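PDB 4AXH: Sec-alkylsulfatase from Pseudomonas sp., which hydrolyses (R)-secondary-alkyl sulfates with strict inversion of configuration, releasing (S)-secondary alcohols and sulfate in a zinc-dependent reaction. Local coordinates for residues 54-59 and 409-414; 339-344 and 368-373. All blocks are in the same frame, centred on the assembly; numbering follows the deposited sequence.

Contact 1. Residues 54-59 and 409-414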
ATOM      1  N   PHE A  54      22.470  26.362 -10.514  1.00 37.15           N
ATOM      2  CA  PHE A  54      22.348  27.828 -10.358  1.00 32.63           C
ATOM      3  C   PHE A  54      22.854  28.626 -11.549  1.00 35.72           C
ATOM      4  O   PHE A  54      22.275  29.650 -11.867  1.00 36.46           O
ATOM      5  CB  PHE A  54      22.917  28.340  -9.032  1.00 32.24           C
ATOM      6  CG  PHE A  54      22.238  27.805  -7.798  1.00 30.83           C
ATOM      7  CD1 PHE A  54      20.969  28.258  -7.424  1.00 33.29           C
ATOM      8  CD2 PHE A  54      22.870  26.872  -6.995  1.00 28.23           C
ATOM      9  CE1 PHE A  54      20.345  27.757  -6.274  1.00 33.95           C
ATOM     10  CE2 PHE A  54      22.238  26.350  -5.874  1.00 31.43           C
ATOM     11  CZ  PHE A  54      20.985  26.788  -5.513  1.00 30.99           C
ATOM     12  N   ALA A  55      23.911  28.146 -12.218  1.00 32.85           N
ATOM     13  CA  ALA A  55      24.492  28.727 -13.419  1.00 33.76           C
ATOM     14  C   ALA A  55      23.695  28.258 -14.654  1.00 40.06           C
ATOM     15  O   ALA A  55      23.877  28.801 -15.756  1.00 40.13           O
ATOM     16  CB  ALA A  55      25.961  28.353 -13.536  1.00 34.02           C
ATOM     17  N   ASP A  56      22.800  27.255 -14.458  1.00 36.76           N
ATOM     18  CA  ASP A  56      21.889  26.793 -15.502  1.00 36.98           C
ATOM     19  C   ASP A  56      20.551  27.521 -15.276  1.00 38.12           C
ATOM     20  O   ASP A  56      19.916  27.375 -14.225  1.00 35.10           O
ATOM     21  CB  ASP A  56      21.733  25.257 -15.521  1.00 39.94           C
ATOM     22  CG  ASP A  56      20.770  24.763 -16.578  1.00 64.29           C
ATOM     23  OD1 ASP A  56      20.994  25.076 -17.772  1.00 63.35           O
ATOM     24  OD2 ASP A  56      19.754  24.102 -16.204  1.00 83.97           O
ATOM     25  N   ARG A  57      20.193  28.380 -16.233  1.00 36.29           N
ATOM     26  CA  ARG A  57      18.979  29.189 -16.163  1.00 36.81           C
ATOM     27  C   ARG A  57      17.969  28.751 -17.216  1.00 41.80           C
ATOM     28  O   ARG A  57      16.988  29.431 -17.439  1.00 40.62           O
ATOM     29  CB  ARG A  57      19.309  30.686 -16.283  1.00 36.12           C
ATOM     30  CG  ARG A  57      20.138  31.236 -15.136  1.00 31.23           C
ATOM     31  CD  ARG A  57      20.213  32.742 -15.228  1.00 30.23           C
ATOM     32  NE  ARG A  57      18.898  33.328 -14.986  1.00 41.02           N
ATOM     33  CZ  ARG A  57      18.430  33.693 -13.794  1.00 48.77           C
ATOM     34  NH1 ARG A  57      19.196  33.601 -12.715  1.00 37.99           N
ATOM     35  NH2 ARG A  57      17.211  34.196 -13.683  1.00 30.45           N
ATOM     36  N   GLU A  58      18.189  27.569 -17.826  1.00 41.39           N
ATOM     37  CA  GLU A  58      17.318  26.956 -18.839  1.00 40.50           C
ATOM     38  C   GLU A  58      15.840  26.982 -18.413  1.00 41.50           C
ATOM     39  O   GLU A  58      14.992  27.290 -19.242  1.00 41.96           O
ATOM     40  CB  GLU A  58      17.757  25.519 -19.109  1.00 41.77           C
ATOM     41  CG  GLU A  58      18.721  25.368 -20.272  1.00 59.56           C
ATOM     42  CD  GLU A  58      18.710  23.995 -20.924  1.00100.77           C
ATOM     43  OE1 GLU A  58      17.608  23.506 -21.273  1.00100.52           O
ATOM     44  OE2 GLU A  58      19.806  23.419 -21.116  1.00105.87           O
ATOM     45  N   GLU A  59      15.543  26.697 -17.124  1.00 34.70           N
ATOM     46  CA  GLU A  59      14.184  26.692 -16.616  1.00 33.21           C
ATOM     47  C   GLU A  59      13.569  28.092 -16.595  1.00 36.72           C
ATOM     48  O   GLU A  59      12.404  28.226 -16.957  1.00 37.54           O
ATOM     49  CB  GLU A  59      14.063  25.951 -15.273  1.00 34.18           C
ATOM     50  CG  GLU A  59      14.415  24.475 -15.354  1.00 38.14           C
ATOM     51  CD  GLU A  59      13.747  23.580 -14.324  1.00 51.52           C
ATOM     52  OE1 GLU A  59      13.712  23.953 -13.130  1.00 45.42           O
ATOM     53  OE2 GLU A  59      13.300  22.474 -14.705  1.00 44.95           O
ATOM     54  N   ARG A 409      22.107  16.001 -10.951  1.00 34.63           N
ATOM     55  CA  ARG A 409      22.378  17.350 -11.482  1.00 33.47           C
ATOM     56  C   ARG A 409      21.194  18.030 -12.208  1.00 34.91           C
ATOM     57  O   ARG A 409      21.329  19.167 -12.591  1.00 33.47           O
ATOM     58  CB  ARG A 409      23.706  17.418 -12.254  1.00 35.35           C
ATOM     59  CG  ARG A 409      23.760  16.547 -13.476  1.00 42.74           C
ATOM     60  CD  ARG A 409      24.994  16.824 -14.294  1.00 39.12           C
ATOM     61  NE  ARG A 409      24.890  16.326 -15.671  1.00 39.09           N
ATOM     62  CZ  ARG A 409      24.183  16.916 -16.635  1.00 44.68           C
ATOM     63  NH1 ARG A 409      23.453  17.993 -16.370  1.00 41.53           N
ATOM     64  NH2 ARG A 409      24.174  16.417 -17.862  1.00 21.32           N
ATOM     65  N   LYS A 410      20.033  17.355 -12.355  1.00 33.04           N
ATOM     66  CA  LYS A 410      18.841  17.919 -13.005  1.00 32.62           C
ATOM     67  C   LYS A 410      17.903  18.653 -12.026  1.00 37.69           C
ATOM     68  O   LYS A 410      17.506  18.088 -10.998  1.00 40.05           O
ATOM     69  CB  LYS A 410      18.059  16.838 -13.777  1.00 33.14           C
ATOM     70  CG  LYS A 410      18.906  15.976 -14.724  1.00 24.38           C
ATOM     71  CD  LYS A 410      19.773  16.788 -15.725  1.00 24.47           C
ATOM     72  CE  LYS A 410      20.685  15.905 -16.525  1.00 34.74           C
ATOM     73  NZ  LYS A 410      19.995  15.283 -17.675  1.00 44.96           N
ATOM     74  N   TRP A 411      17.559  19.922 -12.347  1.00 29.97           N
ATOM     75  CA  TRP A 411      16.684  20.764 -11.529  1.00 27.72           C
ATOM     76  C   TRP A 411      15.269  20.153 -11.435  1.00 31.95           C
ATOM     77  O   TRP A 411      14.634  20.181 -10.391  1.00 33.41           O
ATOM     78  CB  TRP A 411      16.580  22.192 -12.134  1.00 25.00           C
ATOM     79  CG  TRP A 411      17.688  23.162 -11.817  1.00 24.38           C
ATOM     80  CD1 TRP A 411      18.476  23.838 -12.714  1.00 27.04           C
ATOM     81  CD2 TRP A 411      18.066  23.635 -10.514  1.00 23.12           C
ATOM     82  NE1 TRP A 411      19.338  24.678 -12.045  1.00 25.24           N
ATOM     83  CE2 TRP A 411      19.135  24.542 -10.694  1.00 25.49           C
ATOM     84  CE3 TRP A 411      17.635  23.341  -9.205  1.00 24.06           C
ATOM     85  CZ2 TRP A 411      19.750  25.182  -9.626  1.00 24.52           C
ATOM     86  CZ3 TRP A 411      18.259  23.965  -8.144  1.00 25.29           C
ATOM     87  CH2 TRP A 411      19.305  24.878  -8.361  1.00 26.00           C
ATOM     88  N   TYR A 412      14.786  19.604 -12.536  1.00 26.19           N
ATOM     89  CA  TYR A 412      13.464  19.028 -12.677  1.00 23.39           C
ATOM     90  C   TYR A 412      13.259  17.643 -12.033  1.00 28.77           C
ATOM     91  O   TYR A 412      12.171  17.057 -12.143  1.00 30.88           O
ATOM     92  CB  TYR A 412      13.092  19.021 -14.166  1.00 23.38           C
ATOM     93  CG  TYR A 412      14.052  18.295 -15.093  1.00 22.09           C
ATOM     94  CD1 TYR A 412      13.932  16.932 -15.325  1.00 23.43           C
ATOM     95  CD2 TYR A 412      15.010  18.987 -15.805  1.00 22.06           C
ATOM     96  CE1 TYR A 412      14.767  16.275 -16.216  1.00 21.82           C
ATOM     97  CE2 TYR A 412      15.845  18.345 -16.708  1.00 22.38           C
ATOM     98  CZ  TYR A 412      15.716  16.991 -16.916  1.00 25.73           C
ATOM     99  OH  TYR A 412      16.567  16.383 -17.800  1.00 25.30           O
ATOM    100  N   LEU A 413      14.290  17.115 -11.363  1.00 23.21           N
ATOM    101  CA  LEU A 413      14.272  15.813 -10.686  1.00 20.85           C
ATOM    102  C   LEU A 413      14.453  15.954  -9.187  1.00 26.04           C
ATOM    103  O   LEU A 413      14.396  14.949  -8.482  1.00 29.23           O
ATOM    104  CB  LEU A 413      15.387  14.940 -11.281  1.00 20.44           C
ATOM    105  CG  LEU A 413      15.038  13.862 -12.314  1.00 23.55           C
ATOM    106  CD1 LEU A 413      13.812  14.208 -13.192  1.00 23.57           C
ATOM    107  CD2 LEU A 413      16.206  13.571 -13.125  1.00 18.66           C
ATOM    108  N   ARG A 414      14.635  17.196  -8.682  1.00 21.12           N
ATOM    109  CA  ARG A 414      14.808  17.499  -7.256  1.00 19.62           C
ATOM    110  C   ARG A 414      13.556  17.181  -6.438  1.00 27.70           C
ATOM    111  O   ARG A 414      12.415  17.187  -6.947  1.00 26.65           O
ATOM    112  CB  ARG A 414      15.219  18.979  -7.027  1.00 18.26           C
ATOM    113  CG  ARG A 414      16.413  19.539  -7.847  1.00 22.15           C
ATOM    114  CD  ARG A 414      17.721  18.828  -7.595  1.00 24.62           C
ATOM    115  NE  ARG A 414      18.049  18.862  -6.173  1.00 30.99           N
ATOM    116  CZ  ARG A 414      18.974  18.119  -5.591  1.00 35.60           C
ATOM    117  NH1 ARG A 414      19.667  17.230  -6.297  1.00 27.30           N
ATOM    118  NH2 ARG A 414      19.198  18.236  -4.289  1.00 23.86           N
TER

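Contact 2. Residues 339-344 and 368-373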
ATOM      1  N   ALA A 339       6.686   4.600 -22.410  1.00 32.94           N
ATOM      2  CA  ALA A 339       5.773   4.360 -23.536  1.00 30.99           C
ATOM      3  C   ALA A 339       5.459   5.672 -24.234  1.00 38.17           C
ATOM      4  O   ALA A 339       5.355   5.702 -25.475  1.00 43.30           O
ATOM      5  CB  ALA A 339       4.515   3.672 -23.074  1.00 31.07           C
ATOM      6  N   SER A 340       5.409   6.771 -23.467  1.00 31.19           N
ATOM      7  CA  SER A 340       5.231   8.082 -24.070  1.00 31.50           C
ATOM      8  C   SER A 340       6.526   8.503 -24.817  1.00 34.13           C
ATOM      9  O   SER A 340       6.430   9.098 -25.878  1.00 34.36           O
ATOM     10  CB  SER A 340       4.775   9.121 -23.039  1.00 36.13           C
ATOM     11  OG  SER A 340       5.822   9.783 -22.347  1.00 46.69           O
ATOM     12  N   LEU A 341       7.720   8.127 -24.303  1.00 30.45           N
ATOM     13  CA  LEU A 341       8.994   8.450 -24.959  1.00 30.49           C
ATOM     14  C   LEU A 341       9.105   7.774 -26.326  1.00 37.63           C
ATOM     15  O   LEU A 341       9.467   8.429 -27.305  1.00 35.97           O
ATOM     16  CB  LEU A 341      10.222   8.096 -24.077  1.00 29.65           C
ATOM     17  CG  LEU A 341      11.667   8.450 -24.624  1.00 30.91           C
ATOM     18  CD1 LEU A 341      11.791   9.916 -25.032  1.00 28.52           C
ATOM     19  CD2 LEU A 341      12.715   8.195 -23.557  1.00 32.06           C
ATOM     20  N   GLU A 342       8.804   6.461 -26.377  1.00 36.81           N
ATOM     21  CA  GLU A 342       8.856   5.669 -27.585  1.00 36.69           C
ATOM     22  C   GLU A 342       7.813   6.124 -28.607  1.00 40.22           C
ATOM     23  O   GLU A 342       8.180   6.351 -29.745  1.00 40.48           O
ATOM     24  CB  GLU A 342       8.699   4.200 -27.210  1.00 39.10           C
ATOM     25  CG  GLU A 342       8.568   3.239 -28.387  1.00 57.49           C
ATOM     26  CD  GLU A 342       8.567   1.769 -28.003  1.00 86.44           C
ATOM     27  OE1 GLU A 342       8.232   1.439 -26.838  1.00 61.86           O
ATOM     28  OE2 GLU A 342       8.931   0.944 -28.874  1.00103.81           O
ATOM     29  N   LYS A 343       6.538   6.320 -28.198  1.00 36.25           N
ATOM     30  CA  LYS A 343       5.468   6.725 -29.117  1.00 34.79           C
ATOM     31  C   LYS A 343       5.524   8.165 -29.618  1.00 37.39           C
ATOM     32  O   LYS A 343       5.102   8.438 -30.750  1.00 37.52           O
ATOM     33  CB  LYS A 343       4.081   6.417 -28.528  1.00 36.93           C
ATOM     34  CG  LYS A 343       3.440   5.113 -29.025  1.00 53.53           C
ATOM     35  CD  LYS A 343       2.187   5.399 -29.869  1.00 71.16           C
ATOM     36  CE  LYS A 343       1.334   4.184 -30.187  1.00 83.34           C
ATOM     37  NZ  LYS A 343       1.897   3.376 -31.305  1.00 89.10           N
ATOM     38  N   TYR A 344       6.003   9.098 -28.781  1.00 33.04           N
ATOM     39  CA  TYR A 344       5.970  10.519 -29.136  1.00 32.58           C
ATOM     40  C   TYR A 344       7.282  11.267 -29.149  1.00 37.48           C
ATOM     41  O   TYR A 344       7.335  12.322 -29.776  1.00 38.57           O
ATOM     42  CB  TYR A 344       4.918  11.280 -28.290  1.00 34.68           C
ATOM     43  CG  TYR A 344       3.589  10.567 -28.192  1.00 36.78           C
ATOM     44  CD1 TYR A 344       2.790  10.383 -29.320  1.00 38.46           C
ATOM     45  CD2 TYR A 344       3.162  10.011 -26.990  1.00 37.23           C
ATOM     46  CE1 TYR A 344       1.578   9.699 -29.242  1.00 39.49           C
ATOM     47  CE2 TYR A 344       1.952   9.320 -26.900  1.00 38.62           C
ATOM     48  CZ  TYR A 344       1.162   9.169 -28.029  1.00 45.19           C
ATOM     49  OH  TYR A 344      -0.015   8.465 -27.960  1.00 41.91           O
ATOM     50  N   TYR A 368      14.552  14.737 -20.905  1.00 23.69           N
ATOM     51  CA  TYR A 368      13.645  14.983 -19.787  1.00 21.66           C
ATOM     52  C   TYR A 368      12.824  13.727 -19.513  1.00 25.68           C
ATOM     53  O   TYR A 368      12.914  13.193 -18.408  1.00 26.26           O
ATOM     54  CB  TYR A 368      12.807  16.234 -20.081  1.00 21.30           C
ATOM     55  CG  TYR A 368      11.809  16.638 -19.018  1.00 22.26           C
ATOM     56  CD1 TYR A 368      10.545  16.042 -18.951  1.00 21.95           C
ATOM     57  CD2 TYR A 368      12.064  17.704 -18.166  1.00 22.57           C
ATOM     58  CE1 TYR A 368       9.603  16.444 -18.007  1.00 21.03           C
ATOM     59  CE2 TYR A 368      11.129  18.105 -17.207  1.00 20.33           C
ATOM     60  CZ  TYR A 368       9.888  17.493 -17.159  1.00 27.77           C
ATOM     61  OH  TYR A 368       8.937  17.901 -16.251  1.00 35.45           O
ATOM     62  N   LEU A 369      12.161  13.178 -20.532  1.00 22.54           N
ATOM     63  CA  LEU A 369      11.390  11.940 -20.427  1.00 23.89           C
ATOM     64  C   LEU A 369      12.180  10.761 -19.925  1.00 31.47           C
ATOM     65  O   LEU A 369      11.747  10.093 -18.991  1.00 34.89           O
ATOM     66  CB  LEU A 369      10.691  11.594 -21.740  1.00 24.66           C
ATOM     67  CG  LEU A 369       9.506  12.483 -22.079  1.00 29.50           C
ATOM     68  CD1 LEU A 369       8.857  12.035 -23.361  1.00 31.28           C
ATOM     69  CD2 LEU A 369       8.523  12.538 -20.908  1.00 25.12           C
ATOM     70  N   ALA A 370      13.360  10.522 -20.489  1.00 28.16           N
ATOM     71  CA  ALA A 370      14.201   9.422 -20.073  1.00 27.60           C
ATOM     72  C   ALA A 370      14.665   9.584 -18.640  1.00 33.01           C
ATOM     73  O   ALA A 370      14.713   8.593 -17.921  1.00 34.87           O
ATOM     74  CB  ALA A 370      15.374   9.303 -21.003  1.00 29.12           C
ATOM     75  N   ASP A 371      14.962  10.826 -18.191  1.00 29.48           N
ATOM     76  CA  ASP A 371      15.377  11.122 -16.801  1.00 27.99           C
ATOM     77  C   ASP A 371      14.216  10.816 -15.842  1.00 29.59           C
ATOM     78  O   ASP A 371      14.434  10.158 -14.825  1.00 28.60           O
ATOM     79  CB  ASP A 371      15.831  12.590 -16.653  1.00 28.78           C
ATOM     80  CG  ASP A 371      17.176  12.966 -17.275  1.00 35.65           C
ATOM     81  OD1 ASP A 371      17.866  12.078 -17.789  1.00 34.53           O
ATOM     82  OD2 ASP A 371      17.539  14.151 -17.226  1.00 44.51           O
ATOM     83  N   GLN A 372      12.979  11.258 -16.213  1.00 22.76           N
ATOM     84  CA  GLN A 372      11.734  11.051 -15.463  1.00 21.47           C
ATOM     85  C   GLN A 372      11.490   9.560 -15.297  1.00 24.92           C
ATOM     86  O   GLN A 372      11.415   9.090 -14.166  1.00 25.48           O
ATOM     87  CB  GLN A 372      10.544  11.740 -16.163  1.00 22.24           C
ATOM     88  CG  GLN A 372      10.547  13.285 -16.121  1.00 28.65           C
ATOM     89  CD  GLN A 372      10.246  13.916 -14.771  1.00 38.42           C
ATOM     90  OE1 GLN A 372       9.554  13.349 -13.922  1.00 35.21           O
ATOM     91  NE2 GLN A 372      10.734  15.131 -14.563  1.00 30.57           N
ATOM     92  N   ARG A 373      11.469   8.813 -16.414  1.00 22.54           N
ATOM     93  CA  ARG A 373      11.328   7.357 -16.457  1.00 24.05           C
ATOM     94  C   ARG A 373      12.333   6.718 -15.518  1.00 30.86           C
ATOM     95  O   ARG A 373      11.929   6.045 -14.592  1.00 33.91           O
ATOM     96  CB  ARG A 373      11.542   6.825 -17.898  1.00 24.52           C
ATOM     97  CG  ARG A 373      11.717   5.307 -17.950  1.00 27.63           C
ATOM     98  CD  ARG A 373      12.515   4.849 -19.141  1.00 26.09           C
ATOM     99  NE  ARG A 373      13.933   5.178 -19.034  1.00 28.34           N
ATOM    100  CZ  ARG A 373      14.725   5.391 -20.076  1.00 37.93           C
ATOM    101  NH1 ARG A 373      14.252   5.302 -21.303  1.00 24.54           N
ATOM    102  NH2 ARG A 373      15.999   5.704 -19.894  1.00 40.93           N
TER

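Contact 1. Residues 54-59 and 409-414
F54 meets W411 in an edge-to-face (T-shaped) aromatic pair, with ring centroids 5.0 Å apart and planes at 76°. CH2 of the indole stands 3.7 Å above the centre of the phenyl ring. The CB of F54 is directed away from 409-414, yet CG lies anti to the carbonyl carbon (chi1 -62°), and the ring reaches the indole. The backbone N of F54 lies at the indole edge, near its plane, beside CZ2. D56 comes next along that rim: its OD2 is in the indole plane, 3.7 Å from W411 CD1, and its carbonyl O sits obliquely 3.5 Å from W411 NE1, though no hydrogen bond joins the segments. W411 belongs to a short 3-10 segment, 411-413, in the loop between helices 393-400 and 420-431, within the alkyl sulfatase dimerisation region; R107 of helix 103-111 adds a cation-pi contact. E59, in the first turn of helix 58-64, sends an extended chain past the tryptophan. Its carboxylate straddles two residues, OE1 lying 3.5 Å from W411 CB and OE2 3.5 Å from Y412 CB. OE2 also receives a weak hydrogen bond from W357 NE1, whereas Y412 OH forms a hydrogen bond with D371 OD2.

Contact 2. Residues 339-344 and 368-373
L341 and L369 form the apolar centre of this helix-helix contact, and their CA atoms, 6.2 Å apart, are the nearest pair between 339-344 and 368-373. The two side chains lie alongside each other, pointing opposite ways. CD1 of L341 rests 3.9 Å from L369 CB, while CD1 of L369 reaches back to L341 CA at the same distance. L341 divides its two methyls between neighbouring residues of the other helix: CG is anti to the backbone N (chi1 -177°), CD1 goes to L369, and CD2 meets A370 CB at 3.8 Å. R595 of the second subunit also packs on L341.

Polar groups border this apolar patch, and no hydrogen bond joins the segments. OG of S340 lies 3.9 Å from L369 CD1 but hydrogen-bonds I337 O, one turn earlier in its own helix, so the hydroxyl offers the leucine a van der Waals surface while its polar need is met locally. In R373 a bend at chi3 (72°) turns NE back. One face of the guanidinium rests on A370 CA, which stands 4.0 Å above the centre of that plane. NH1 approaches L341 CD2 obliquely at 4.0 Å, and makes a long, weak ion pair with D338.

The helical segments run nearly antiparallel, at 157° between their N-to-C directions, with axes 9.7 Å apart at closest approach. Helix 330-344 also lies against strands 272-277 and 280-286, and the second subunit reaches A370 and R373 through R588 and T593. The arrangement is an antiparallel helix-helix packing that joins a helix lying against one of the two sheets of the metallo-beta-lactamase fold to the long helix 362-388, beside the subunit interface.

After helix 39-48 the chain passes 54-59, then builds the metallo-beta-lactamase core before reaching 409-414, where contact 1 closes a loop with 349 residues between its ends. Contact 2 lies wholly within that span: helix 330-344 is followed by strands 350-352 and 359-360, and helix 362-388 returns alongside it, closing a loop with 23 residues between its ends. The contacts nest without crossing; the centres of contact 1 and contact 2 are about 19 Å apart. They touch through helix 362-388, where D371 OD2 takes a salt bridge from K410 NZ at 2.7 Å and the rings of Y368 and Y412 meet. Helix 362-388 thereby connects helix 330-344 with the loop 409-414 that packs on 54-59.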